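Local coordinates for uncharacterized protein (Pseudomonas fluorescens, PDB 5V00) that is of unknown biochemical function but, as the bicupin protein HutD, is involved in histidine utilization, at residues Lys155-Lys160 against Leu176-Thr181; Ala76-Thr81 against Cys106-Gly111. One frame throughout, in Å; residues are numbered along the deposited sequence.

Interaction 1 of 2, residues Lys155-Lys160 against Leu176-Thr181; sequences KVLGEK and LDISVT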
loop_
_atom_site.group_PDB
_atom_site.type_symbol
_atom_site.label_atom_id
_atom_site.label_comp_id
_atom_site.label_asym_id
_atom_site.label_seq_id
_atom_site.Cartn_x
_atom_site.Cartn_y
_atom_site.Cartn_z
ATOM N N LYS B 155 -12.920 -13.751 -6.393
ATOM C CA LYS B 155 -12.695 -13.247 -7.748
ATOM C C LYS B 155 -13.339 -11.916 -7.964
ATOM O O LYS B 155 -14.530 -11.770 -7.697
ATOM C CB LYS B 155 -13.280 -14.239 -8.770
ATOM C CG LYS B 155 -12.646 -15.640 -8.726
ATOM C CD LYS B 155 -13.348 -16.598 -9.693
ATOM C CE LYS B 155 -12.680 -16.701 -11.005
ATOM N NZ LYS B 155 -13.649 -17.146 -12.074
ATOM N N VAL B 156 -12.576 -10.952 -8.449
ATOM C CA VAL B 156 -13.061 -9.609 -8.642
ATOM C C VAL B 156 -12.137 -8.885 -9.598
ATOM O O VAL B 156 -10.900 -8.870 -9.419
ATOM C CB VAL B 156 -13.238 -8.823 -7.329
ATOM C CG1 VAL B 156 -11.975 -8.899 -6.458
ATOM C CG2 VAL B 156 -13.702 -7.402 -7.592
ATOM N N LEU B 157 -12.732 -8.335 -10.652
ATOM C CA LEU B 157 -12.021 -7.515 -11.635
ATOM C C LEU B 157 -10.807 -8.193 -12.222
ATOM O O LEU B 157 -9.790 -7.565 -12.434
ATOM C CB LEU B 157 -11.704 -6.158 -11.053
ATOM C CG LEU B 157 -12.886 -5.223 -10.845
ATOM C CD1 LEU B 157 -12.652 -4.080 -9.911
ATOM C CD2 LEU B 157 -13.461 -4.754 -12.195
ATOM N N GLY B 158 -10.883 -9.484 -12.454
ATOM C CA GLY B 158 -9.847 -10.263 -13.036
ATOM C C GLY B 158 -8.755 -10.708 -12.111
ATOM O O GLY B 158 -7.812 -11.353 -12.565
ATOM N N GLU B 159 -8.873 -10.394 -10.803
ATOM C CA GLU B 159 -7.896 -10.751 -9.792
ATOM C C GLU B 159 -8.489 -11.826 -8.909
ATOM O O GLU B 159 -9.739 -12.053 -8.867
ATOM C CB GLU B 159 -7.504 -9.527 -9.004
ATOM C CG GLU B 159 -6.939 -8.393 -9.795
ATOM C CD GLU B 159 -5.656 -8.717 -10.570
ATOM O OE1 GLU B 159 -4.979 -9.678 -10.265
ATOM O OE2 GLU B 159 -5.403 -7.926 -11.502
ATOM N N LYS B 160 -7.602 -12.530 -8.247
ATOM C CA LYS B 160 -7.929 -13.534 -7.302
ATOM C C LYS B 160 -7.297 -13.200 -5.957
ATOM O O LYS B 160 -6.062 -13.132 -5.794
ATOM C CB LYS B 160 -7.424 -14.901 -7.783
ATOM C CG LYS B 160 -8.140 -15.373 -9.035
ATOM C CD LYS B 160 -7.658 -16.780 -9.395
ATOM C CE LYS B 160 -8.478 -17.291 -10.579
ATOM N NZ LYS B 160 -8.041 -18.657 -10.988
ATOM N N LEU B 176 -19.146 2.435 -12.006
ATOM C CA LEU B 176 -18.392 1.204 -12.093
ATOM C C LEU B 176 -19.296 0.038 -11.998
ATOM O O LEU B 176 -20.192 0.054 -11.190
ATOM C CB LEU B 176 -17.453 1.151 -10.905
ATOM C CG LEU B 176 -16.090 1.719 -11.062
ATOM C CD1 LEU B 176 -15.517 1.790 -9.666
ATOM C CD2 LEU B 176 -15.303 0.720 -11.915
ATOM N N ASP B 177 -19.107 -1.018 -12.789
ATOM C CA ASP B 177 -19.922 -2.250 -12.723
ATOM C C ASP B 177 -19.043 -3.360 -12.308
ATOM O O ASP B 177 -18.131 -3.739 -13.079
ATOM C CB ASP B 177 -20.434 -2.521 -14.162
ATOM C CG ASP B 177 -21.197 -3.787 -14.342
ATOM O OD1 ASP B 177 -21.399 -4.661 -13.473
ATOM O OD2 ASP B 177 -21.675 -3.888 -15.512
ATOM N N ILE B 178 -19.219 -3.849 -11.119
ATOM C CA ILE B 178 -18.266 -4.741 -10.456
ATOM C C ILE B 178 -18.987 -6.028 -10.070
ATOM O O ILE B 178 -19.967 -6.038 -9.361
ATOM C CB ILE B 178 -17.589 -4.092 -9.205
ATOM C CG1 ILE B 178 -16.822 -2.848 -9.636
ATOM C CG2 ILE B 178 -16.703 -5.139 -8.536
ATOM C CD1 ILE B 178 -16.274 -2.056 -8.472
ATOM N N SER B 179 -18.441 -7.157 -10.543
ATOM C CA SER B 179 -18.890 -8.454 -10.101
ATOM C C SER B 179 -17.887 -9.034 -9.136
ATOM O O SER B 179 -16.661 -8.910 -9.349
ATOM C CB SER B 179 -19.019 -9.395 -11.308
ATOM O OG SER B 179 -20.075 -8.975 -12.236
ATOM N N VAL B 180 -18.367 -9.712 -8.095
ATOM C CA VAL B 180 -17.504 -10.332 -7.133
ATOM C C VAL B 180 -18.012 -11.730 -6.824
ATOM O O VAL B 180 -19.215 -11.927 -6.734
ATOM C CB VAL B 180 -17.480 -9.551 -5.805
ATOM C CG1 VAL B 180 -16.512 -10.151 -4.846
ATOM C CG2 VAL B 180 -17.137 -8.117 -6.035
ATOM N N THR B 181 -17.115 -12.705 -6.683
ATOM C CA THR B 181 -17.510 -14.057 -6.252
ATOM C C THR B 181 -16.712 -14.462 -5.068
ATOM O O THR B 181 -15.444 -14.379 -5.097
ATOM C CB THR B 181 -17.305 -15.095 -7.417
ATOM O OG1 THR B 181 -18.142 -14.714 -8.535
ATOM C CG2 THR B 181 -17.670 -16.474 -6.926
HETATM O O HOH W 1 -15.423 -8.145 -11.627
#
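Two main-chain hydrogen bonds between Lys155 and Thr181 make the firm end of this contact, and a single water bridges the strands where they part. Lys155 N donates to Thr181 O at 2.9 Å, and Thr181 N returns to Lys155 O at 2.9 Å. The two reciprocal bonds close the small ring of an antiparallel hydrogen-bonded pair, and each donor lies in the plane of the carbonyl it meets; the second bond is the straighter, 161° at the hydrogen against 149°. Lys155 O also takes a CA-H...O contact from Val180 CA at 3.4 Å. On the buried face Val156 and Val180 are neighbours across the two strands, with Val156 CG2 3.8 Å from Val180 CG2. The same methyl, set anti to the backbone N of Val156, meets Ile178 CG2 at 3.9 Å, so one methyl touches both Val180 and Ile178. Leu167 of strand 166-170 also touches Val156. These strands belong to a four-stranded antiparallel sheet of one half of the bicupin, in which strand 176-181 runs between strands 135-140 and 154-156, bonded to the former through Ile178 and Val180. A type I' turn from Val156 to Glu159 then leads strand 154-156 back as a tight beta hairpin, closed by Val156 N to Glu159 O and Glu159 N to Val156 O. As the chain enters this turn the direct ladder gives way: Leu157 N donates to water 1 at 2.9 Å, which in turn donates a hydrogen bond to Ser179 O at 2.7 Å. Packing is correspondingly thin there, Leu157 CD1 approaching Ile178 CG1 no nearer than 4.4 Å. On the face of Lys155 and Thr181 the side chains meet through their CB atoms, and the lysine chain then leads away from strand 176-181 at an exposed position.

Interaction 2 of 2, residues Ala76-Thr81 against Cys106-Gly111; sequences AGMVLT and CRLITG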
loop_
_atom_site.group_PDB
_atom_site.type_symbol
_atom_site.label_atom_id
_atom_site.label_comp_id
_atom_site.label_asym_id
_atom_site.label_seq_id
_atom_site.Cartn_x
_atom_site.Cartn_y
_atom_site.Cartn_z
ATOM N N ALA B 76 -13.072 -16.904 17.853
ATOM C CA ALA B 76 -14.503 -17.251 17.994
ATOM C C ALA B 76 -15.380 -16.087 18.419
ATOM O O ALA B 76 -16.605 -16.227 18.395
ATOM C CB ALA B 76 -14.635 -18.423 19.007
ATOM N N GLY B 77 -14.819 -14.952 18.799
ATOM C CA GLY B 77 -15.552 -13.791 19.193
ATOM C C GLY B 77 -15.097 -13.221 20.475
ATOM O O GLY B 77 -14.222 -13.807 21.115
ATOM N N MET B 78 -15.581 -12.042 20.761
ATOM C CA MET B 78 -15.296 -11.323 21.994
ATOM C C MET B 78 -16.444 -10.436 22.399
ATOM O O MET B 78 -17.457 -10.362 21.694
ATOM C CB MET B 78 -13.925 -10.577 21.913
ATOM C CG MET B 78 -13.886 -9.666 20.709
ATOM S SD MET B 78 -14.817 -8.197 20.792
ATOM C CE MET B 78 -13.893 -7.369 19.348
ATOM N N VAL B 79 -16.350 -9.852 23.614
ATOM C CA VAL B 79 -17.365 -8.978 24.142
ATOM C C VAL B 79 -16.912 -7.576 24.320
ATOM O O VAL B 79 -15.868 -7.309 24.940
ATOM C CB VAL B 79 -17.845 -9.538 25.559
ATOM C CG1 VAL B 79 -18.745 -8.526 26.212
ATOM C CG2 VAL B 79 -18.580 -10.820 25.294
ATOM N N LEU B 80 -17.659 -6.643 23.789
ATOM C CA LEU B 80 -17.386 -5.250 23.966
ATOM C C LEU B 80 -18.297 -4.561 24.924
ATOM O O LEU B 80 -19.512 -4.801 24.928
ATOM C CB LEU B 80 -17.531 -4.439 22.605
ATOM C CG LEU B 80 -16.516 -4.657 21.547
ATOM C CD1 LEU B 80 -16.770 -3.531 20.505
ATOM C CD2 LEU B 80 -15.073 -4.544 21.998
ATOM N N THR B 81 -17.737 -3.645 25.719
ATOM C CA THR B 81 -18.514 -2.753 26.481
ATOM C C THR B 81 -18.292 -1.341 25.950
ATOM O O THR B 81 -17.155 -0.873 25.950
ATOM C CB THR B 81 -18.141 -2.839 28.002
ATOM O OG1 THR B 81 -18.327 -4.195 28.420
ATOM C CG2 THR B 81 -19.014 -1.964 28.824
ATOM N N CYS B 106 -12.770 -4.266 25.599
ATOM C CA CYS B 106 -12.941 -5.589 25.088
ATOM C C CYS B 106 -12.582 -6.660 26.109
ATOM O O CYS B 106 -11.508 -6.572 26.746
ATOM C CB CYS B 106 -11.959 -5.736 23.915
ATOM S SG CYS B 106 -11.936 -7.251 23.054
ATOM N N ARG B 107 -13.414 -7.693 26.220
ATOM C CA ARG B 107 -13.148 -8.864 27.019
ATOM C C ARG B 107 -13.064 -10.082 26.187
ATOM O O ARG B 107 -14.016 -10.458 25.441
ATOM C CB ARG B 107 -14.242 -9.017 28.180
ATOM C CG ARG B 107 -13.966 -10.174 29.095
ATOM C CD ARG B 107 -14.938 -10.150 30.288
ATOM N NE ARG B 107 -16.348 -10.193 29.922
ATOM C CZ ARG B 107 -17.072 -11.331 29.758
ATOM N NH1 ARG B 107 -16.515 -12.547 29.916
ATOM N NH2 ARG B 107 -18.342 -11.250 29.408
ATOM N N LEU B 108 -11.885 -10.664 26.135
ATOM C CA LEU B 108 -11.656 -11.856 25.418
ATOM C C LEU B 108 -12.268 -12.998 26.252
ATOM O O LEU B 108 -12.343 -12.879 27.508
ATOM C CB LEU B 108 -10.148 -12.091 25.105
ATOM C CG LEU B 108 -9.466 -10.931 24.380
ATOM C CD1 LEU B 108 -8.045 -11.342 24.119
ATOM C CD2 LEU B 108 -10.182 -10.635 23.064
ATOM N N ILE B 109 -12.900 -13.930 25.590
ATOM C CA ILE B 109 -13.617 -15.095 26.200
ATOM C C ILE B 109 -12.885 -16.335 25.764
ATOM O O ILE B 109 -12.556 -17.161 26.594
ATOM C CB ILE B 109 -15.063 -15.326 25.705
ATOM C CG1 ILE B 109 -15.912 -14.088 25.823
ATOM C CG2 ILE B 109 -15.696 -16.491 26.477
ATOM C CD1 ILE B 109 -15.803 -13.472 27.188
ATOM N N THR B 110 -12.634 -16.486 24.462
ATOM C CA THR B 110 -11.917 -17.672 23.956
ATOM C C THR B 110 -10.525 -17.393 23.464
ATOM O O THR B 110 -10.026 -18.065 22.610
ATOM C CB THR B 110 -12.700 -18.311 22.823
ATOM O OG1 THR B 110 -13.156 -17.300 21.880
ATOM C CG2 THR B 110 -13.873 -19.110 23.483
ATOM N N GLY B 111 -9.865 -16.414 24.002
ATOM C CA GLY B 111 -8.541 -16.199 23.549
ATOM C C GLY B 111 -8.480 -15.144 22.422
ATOM O O GLY B 111 -9.436 -14.382 22.199
HETATM O O HOH W 2 -11.044 -17.686 19.736
HETATM O O HOH W 3 -12.165 -14.028 22.890
#
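Strands 78-81 and 106-108 run antiparallel, their axes 4.7 Å apart at closest approach and their directions 158° apart, with Val79 and Arg107 as the hydrogen-bonded pair. Val79 N reaches Arg107 O at 3.0 Å and Arg107 N reaches Val79 O at 2.8 Å, nearly straight at 175° and 170° and both in the carbonyl planes. On the buried face, Met78 takes the crowded first torsion, CG between the backbone N and the carbonyl carbon, and bends again at chi2. Its sulfur thereby comes alongside Cys106, SD 3.8 Å from SG, a van der Waals contact between two sulfur atoms. Leu80 CD2 covers the other end of the cysteine, 3.8 Å from Cys106 CB, while Leu108 CD2 lies against Met78 CB. Both strands are the inner pair of a four-stranded antiparallel sheet in the other half of the bicupin, with strands 58-59 and 88-90 outermost. Ile113 and Asp115 of strand 113-120 touch Met78, and Phe60 packs on Leu80 and Cys106, consistent with this face looking into the interior of the cupin barrel. The opposite face carries Val79 and Arg107, whose side chains leave the sheet together; the arginine bends at chi3, which brings NH2 within 4.1 Å of Val79 CG2, and Gln87 OE1 accepts a hydrogen bond from that nitrogen. Beyond the strands, waters take over from the ladder. Water 3 accepts from Ile109 N and donates to Gly77 O, at 2.7 Å, and to Gly111 O. Farther out, water 2 accepts from Ala76 N, donates to Thr110 O and is hydrogen-bonded to Thr110 OG1, while the methyl CB of Ala76 sits 3.4 Å from that hydroxyl oxygen.

Overall arrangement
Both segments of interaction 2 precede those of interaction 1 in the sequence. Their centres lie 34 Å apart on opposite sides of the chain's centre, with nearest atoms about 23 Å apart, so the two do not touch. They share no sheet: interaction 2 joins the inner strands 78-82 and 104-108 of one four-stranded antiparallel sheet, and interaction 1 the inner strands 154-156 and 176-181 of another. In both sheets the strands take the order 1-4-2-3, so the pairs occupy matching places, as expected of a bicupin built from two cupin halves. Both belong to the one HutD chain, whose two similar sheets fit a pair of related cupin modules.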